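Local coordinates for protein putative acyl-CoA dehydrogenase (Burkholderia xenovorans, PDB 5JSC) that is a flavin-adenine dinucleotide-binding member of the acyl-CoA dehydrogenase family, assembled from four chains, whose precise function is not established, at residues T56-L70 and L98-Q112. Sequence-based numbering, arbitrary orientation.
Sequences TCRRLVRELGAAGWL and LAKHSGLADFALAMQ. With SO4 (sulfate ion), chain S.
Helix 56-66 packs against helix 103-112 with axes 9.0 Å apart and a crossing angle of -66°; between CA atoms, Val61 lies nearest Ala108 and Leu60 nearest Ala105. The Ala108 methyl is central: its CB is 3.9 Å from Leu60 CB and also touches Val61 CG2. Leu60 lays CD1 over the first turn of helix 103-112, 3.7 Å from Ala105 N. Leu64 is a knob in a hole formed by Ala105, Ala108 and Leu109 of that helix and Leu98 of the preceding helix, 88-101. With CG anti to the carbonyl carbon (chi1 -72°), the branch is carried into this hole, where CD1 lies 4.0 Å from Leu109 CB. After the Schellman turn at Gly68, Leu70 runs past Leu109 in the opposite direction. Leu70 also places both methyls against Gln112 CG. The side chains of Gln112 and Val61 cross at about a right angle, Val61 CG1 lying 3.9 Å from Gln112 NE2. This NE2 donates to the carbonyl oxygens of Val135 and Ala140; OE1 accepts from Ala142 N. At the N-terminal end of helix 103-112, Ser102 OG caps by accepting from Ala105 N (3.0 Å, 169°). It also donates to a sulfate, probably from the crystallisation solution, which Gly103 N and Leu104 N bind too. The arrangement is buried helix-to-helix packing within the alpha-helical N-terminal domain of the acyl-CoA dehydrogenase fold.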
loop_
_atom_site.group_PDB
_atom_site.type_symbol
_atom_site.label_atom_id
_atom_site.label_comp_id
_atom_site.label_asym_id
_atom_site.label_seq_id
_atom_site.Cartn_x
_atom_site.Cartn_y
_atom_site.Cartn_z
ATOM N N THR C 56 -5.419 39.094 -0.268
ATOM C CA THR C 56 -6.066 38.250 0.727
ATOM C C THR C 56 -5.112 37.918 1.868
ATOM O O THR C 56 -5.507 37.943 3.040
ATOM C CB THR C 56 -6.609 36.980 0.071
ATOM O OG1 THR C 56 -7.616 37.336 -0.887
ATOM C CG2 THR C 56 -7.222 36.050 1.114
ATOM N N CYS C 57 -3.849 37.614 1.553
ATOM C CA CYS C 57 -2.839 37.327 2.580
ATOM C C CYS C 57 -2.651 38.523 3.497
ATOM O O CYS C 57 -2.631 38.401 4.724
ATOM C CB CYS C 57 -1.491 36.962 1.929
ATOM S SG CYS C 57 0.070 37.403 2.869
ATOM N N ARG C 58 -2.501 39.706 2.894
ATOM C CA ARG C 58 -2.315 40.918 3.686
ATOM C C ARG C 58 -3.490 41.141 4.629
ATOM O O ARG C 58 -3.300 41.463 5.810
ATOM C CB ARG C 58 -2.138 42.130 2.770
ATOM C CG ARG C 58 -0.824 42.175 2.003
ATOM C CD ARG C 58 -0.756 43.447 1.174
ATOM N NE ARG C 58 0.608 43.796 0.789
ATOM C CZ ARG C 58 1.096 43.694 -0.440
ATOM N NH1 ARG C 58 0.332 43.249 -1.431
ATOM N NH2 ARG C 58 2.353 44.049 -0.683
ATOM N N ARG C 59 -4.714 40.972 4.123
ATOM C CA ARG C 59 -5.896 41.173 4.952
ATOM C C ARG C 59 -5.951 40.150 6.077
ATOM O O ARG C 59 -6.248 40.496 7.228
ATOM C CB ARG C 59 -7.145 41.101 4.073
ATOM C CG ARG C 59 -8.456 41.274 4.794
ATOM C CD ARG C 59 -9.602 41.467 3.792
ATOM N NE ARG C 59 -9.844 40.287 2.959
ATOM C CZ ARG C 59 -9.525 40.183 1.667
ATOM N NH1 ARG C 59 -8.943 41.192 1.029
ATOM N NH2 ARG C 59 -9.794 39.065 1.006
ATOM N N LEU C 60 -5.642 38.888 5.768
ATOM C CA LEU C 60 -5.688 37.836 6.778
ATOM C C LEU C 60 -4.660 38.068 7.876
ATOM O O LEU C 60 -4.958 37.869 9.061
ATOM C CB LEU C 60 -5.481 36.471 6.119
ATOM C CG LEU C 60 -6.694 35.939 5.357
ATOM C CD1 LEU C 60 -6.276 34.789 4.457
ATOM C CD2 LEU C 60 -7.788 35.495 6.331
ATOM N N VAL C 61 -3.447 38.499 7.508
ATOM C CA VAL C 61 -2.425 38.776 8.521
ATOM C C VAL C 61 -2.897 39.886 9.453
ATOM O O VAL C 61 -2.773 39.781 10.681
ATOM C CB VAL C 61 -1.075 39.122 7.863
ATOM C CG1 VAL C 61 -0.088 39.655 8.908
ATOM C CG2 VAL C 61 -0.485 37.895 7.164
ATOM N N ARG C 62 -3.452 40.964 8.883
ATOM C CA ARG C 62 -3.952 42.052 9.716
ATOM C C ARG C 62 -5.075 41.581 10.635
ATOM O O ARG C 62 -5.100 41.938 11.824
ATOM C CB ARG C 62 -4.423 43.212 8.838
ATOM C CG ARG C 62 -3.325 43.829 7.990
ATOM C CD ARG C 62 -3.794 45.112 7.308
ATOM N NE ARG C 62 -4.907 44.886 6.387
ATOM C CZ ARG C 62 -4.796 44.879 5.062
ATOM N NH1 ARG C 62 -3.618 45.089 4.493
ATOM N NH2 ARG C 62 -5.865 44.666 4.303
ATOM N N GLU C 63 -6.015 40.790 10.107
ATOM C CA GLU C 63 -7.165 40.353 10.895
ATOM C C GLU C 63 -6.754 39.367 11.978
ATOM O O GLU C 63 -7.205 39.466 13.126
ATOM C CB GLU C 63 -8.216 39.719 9.985
ATOM C CG GLU C 63 -8.877 40.671 9.011
ATOM C CD GLU C 63 -9.840 39.957 8.084
ATOM O OE1 GLU C 63 -9.856 38.706 8.084
ATOM O OE2 GLU C 63 -10.578 40.648 7.353
ATOM N N LEU C 64 -5.939 38.375 11.617
ATOM C CA LEU C 64 -5.453 37.431 12.614
ATOM C C LEU C 64 -4.641 38.152 13.678
ATOM O O LEU C 64 -4.733 37.828 14.869
ATOM C CB LEU C 64 -4.614 36.345 11.941
ATOM C CG LEU C 64 -5.382 35.324 11.097
ATOM C CD1 LEU C 64 -4.418 34.568 10.203
ATOM C CD2 LEU C 64 -6.160 34.361 11.978
ATOM N N GLY C 65 -3.851 39.145 13.263
ATOM C CA GLY C 65 -3.070 39.905 14.222
ATOM C C GLY C 65 -3.942 40.664 15.199
ATOM O O GLY C 65 -3.723 40.613 16.412
ATOM N N ALA C 66 -4.958 41.361 14.681
ATOM C CA ALA C 66 -5.832 42.149 15.543
ATOM C C ALA C 66 -6.598 41.269 16.518
ATOM O O ALA C 66 -6.910 41.706 17.633
ATOM C CB ALA C 66 -6.802 42.973 14.694
ATOM N N ALA C 67 -6.907 40.032 16.124
ATOM C CA ALA C 67 -7.646 39.112 16.978
ATOM C C ALA C 67 -6.766 38.396 17.996
ATOM O O ALA C 67 -7.298 37.661 18.836
ATOM C CB ALA C 67 -8.385 38.081 16.124
ATOM N N GLY C 68 -5.447 38.593 17.947
ATOM C CA GLY C 68 -4.545 37.996 18.905
ATOM C C GLY C 68 -3.973 36.649 18.516
ATOM O O GLY C 68 -3.193 36.078 19.292
ATOM N N TRP C 69 -4.303 36.129 17.335
ATOM C CA TRP C 69 -3.911 34.758 17.028
ATOM C C TRP C 69 -2.457 34.626 16.591
ATOM O O TRP C 69 -1.919 33.515 16.640
ATOM C CB TRP C 69 -4.840 34.172 15.961
ATOM C CG TRP C 69 -6.260 34.096 16.453
ATOM C CD1 TRP C 69 -7.355 34.698 15.902
ATOM C CD2 TRP C 69 -6.732 33.400 17.620
ATOM N NE1 TRP C 69 -8.476 34.415 16.648
ATOM C CE2 TRP C 69 -8.121 33.624 17.707
ATOM C CE3 TRP C 69 -6.112 32.612 18.599
ATOM C CZ2 TRP C 69 -8.906 33.086 18.731
ATOM C CZ3 TRP C 69 -6.895 32.074 19.616
ATOM C CH2 TRP C 69 -8.276 32.321 19.675
ATOM N N LEU C 70 -1.806 35.719 16.185
ATOM C CA LEU C 70 -0.405 35.643 15.783
ATOM C C LEU C 70 0.559 35.687 16.964
ATOM O O LEU C 70 1.760 35.465 16.775
ATOM C CB LEU C 70 -0.079 36.777 14.806
ATOM C CG LEU C 70 -0.963 36.822 13.551
ATOM C CD1 LEU C 70 -0.528 37.967 12.641
ATOM C CD2 LEU C 70 -0.950 35.488 12.783
ATOM N N LEU C 98 -7.454 26.480 11.259
ATOM C CA LEU C 98 -7.465 27.355 10.090
ATOM C C LEU C 98 -7.476 26.545 8.801
ATOM O O LEU C 98 -8.294 26.796 7.908
ATOM C CB LEU C 98 -6.267 28.298 10.123
ATOM C CG LEU C 98 -6.360 29.439 11.136
ATOM C CD1 LEU C 98 -4.985 30.075 11.315
ATOM C CD2 LEU C 98 -7.391 30.477 10.711
ATOM N N ALA C 99 -6.594 25.544 8.700
ATOM C CA ALA C 99 -6.531 24.732 7.484
ATOM C C ALA C 99 -7.849 24.014 7.226
ATOM O O ALA C 99 -8.257 23.843 6.066
ATOM C CB ALA C 99 -5.394 23.717 7.589
ATOM N N LYS C 100 -8.534 23.589 8.295
ATOM C CA LYS C 100 -9.821 22.920 8.149
ATOM C C LYS C 100 -10.856 23.814 7.469
ATOM O O LYS C 100 -11.823 23.304 6.892
ATOM C CB LYS C 100 -10.315 22.469 9.530
ATOM C CG LYS C 100 -11.581 21.620 9.514
ATOM C CD LYS C 100 -11.836 20.970 10.866
ATOM C CE LYS C 100 -12.077 21.998 11.950
ATOM N NZ LYS C 100 -12.346 21.350 13.271
ATOM N N HIS C 101 -10.670 25.133 7.511
ATOM C CA HIS C 101 -11.574 26.082 6.876
ATOM C C HIS C 101 -11.001 26.747 5.635
ATOM O O HIS C 101 -11.762 27.032 4.700
ATOM C CB HIS C 101 -11.962 27.190 7.862
ATOM C CG HIS C 101 -12.798 26.723 9.011
ATOM N ND1 HIS C 101 -14.171 26.833 9.017
ATOM C CD2 HIS C 101 -12.458 26.175 10.202
ATOM C CE1 HIS C 101 -14.643 26.363 10.159
ATOM N NE2 HIS C 101 -13.626 25.954 10.895
ATOM N N SER C 102 -9.693 27.016 5.604
ATOM C CA SER C 102 -9.111 27.864 4.562
ATOM C C SER C 102 -7.612 27.643 4.480
ATOM O O SER C 102 -6.890 27.923 5.446
ATOM C CB SER C 102 -9.390 29.335 4.843
ATOM O OG SER C 102 -8.584 30.156 4.015
ATOM N N GLY C 103 -7.134 27.189 3.321
ATOM C CA GLY C 103 -5.695 27.103 3.129
ATOM C C GLY C 103 -5.011 28.456 3.154
ATOM O O GLY C 103 -3.861 28.560 3.582
ATOM N N LEU C 104 -5.701 29.508 2.700
ATOM C CA LEU C 104 -5.115 30.847 2.714
ATOM C C LEU C 104 -4.901 31.337 4.142
ATOM O O LEU C 104 -3.851 31.908 4.465
ATOM C CB LEU C 104 -6.011 31.827 1.953
ATOM C CG LEU C 104 -6.302 31.529 0.479
ATOM C CD1 LEU C 104 -7.479 32.359 -0.016
ATOM C CD2 LEU C 104 -5.081 31.796 -0.357
ATOM N N ALA C 105 -5.902 31.148 5.004
ATOM C CA ALA C 105 -5.780 31.596 6.390
ATOM C C ALA C 105 -4.705 30.811 7.132
ATOM O O ALA C 105 -3.932 31.383 7.915
ATOM C CB ALA C 105 -7.128 31.466 7.096
ATOM N N ASP C 106 -4.639 29.500 6.904
ATOM C CA ASP C 106 -3.568 28.705 7.497
ATOM C C ASP C 106 -2.199 29.217 7.066
ATOM O O ASP C 106 -1.297 29.393 7.898
ATOM C CB ASP C 106 -3.716 27.237 7.109
ATOM C CG ASP C 106 -2.475 26.441 7.453
ATOM O OD1 ASP C 106 -2.220 26.276 8.661
ATOM O OD2 ASP C 106 -1.742 26.006 6.529
ATOM N N PHE C 107 -2.031 29.452 5.758
ATOM C CA PHE C 107 -0.765 29.941 5.218
ATOM C C PHE C 107 -0.354 31.253 5.876
ATOM O O PHE C 107 0.812 31.436 6.251
ATOM C CB PHE C 107 -0.919 30.113 3.700
ATOM C CG PHE C 107 0.331 30.531 2.985
ATOM C CD1 PHE C 107 0.619 31.873 2.795
ATOM C CD2 PHE C 107 1.188 29.580 2.449
ATOM C CE1 PHE C 107 1.759 32.262 2.117
ATOM C CE2 PHE C 107 2.334 29.965 1.758
ATOM C CZ PHE C 107 2.609 31.311 1.597
ATOM N N ALA C 108 -1.304 32.174 6.034
ATOM C CA ALA C 108 -0.996 33.474 6.614
ATOM C C ALA C 108 -0.484 33.331 8.041
ATOM O O ALA C 108 0.529 33.934 8.413
ATOM C CB ALA C 108 -2.237 34.362 6.570
ATOM N N LEU C 109 -1.174 32.540 8.866
ATOM C CA LEU C 109 -0.709 32.378 10.240
ATOM C C LEU C 109 0.618 31.633 10.280
ATOM O O LEU C 109 1.533 32.014 11.023
ATOM C CB LEU C 109 -1.759 31.654 11.077
ATOM C CG LEU C 109 -1.381 31.545 12.566
ATOM C CD1 LEU C 109 -2.550 31.895 13.506
ATOM C CD2 LEU C 109 -0.868 30.154 12.894
ATOM N N ALA C 110 0.739 30.576 9.478
ATOM C CA ALA C 110 1.950 29.761 9.471
ATOM C C ALA C 110 3.186 30.606 9.207
ATOM O O ALA C 110 4.219 30.441 9.871
ATOM C CB ALA C 110 1.827 28.666 8.414
ATOM N N MET C 111 3.113 31.498 8.219
ATOM C CA MET C 111 4.309 32.238 7.838
ATOM C C MET C 111 4.684 33.310 8.846
ATOM O O MET C 111 5.860 33.674 8.924
ATOM C CB MET C 111 4.137 32.863 6.456
ATOM C CG MET C 111 4.131 31.827 5.343
ATOM S SD MET C 111 5.507 30.660 5.438
ATOM C CE MET C 111 6.916 31.778 5.557
ATOM N N GLN C 112 3.727 33.813 9.628
ATOM C CA GLN C 112 4.101 34.696 10.724
ATOM C C GLN C 112 4.916 33.952 11.772
ATOM O O GLN C 112 5.749 34.560 12.445
ATOM C CB GLN C 112 2.855 35.315 11.351
ATOM C CG GLN C 112 2.086 36.231 10.408
ATOM C CD GLN C 112 2.940 37.370 9.892
ATOM O OE1 GLN C 112 3.439 37.320 8.767
ATOM N NE2 GLN C 112 3.115 38.412 10.715
HETATM S S SO4 S . -9.208 28.588 0.591
HETATM O O1 SO4 S . -10.606 28.972 0.783
HETATM O O2 SO4 S . -8.365 29.444 1.415
HETATM O O3 SO4 S . -8.848 28.740 -0.816
HETATM O O4 SO4 S . -9.016 27.199 1.003
#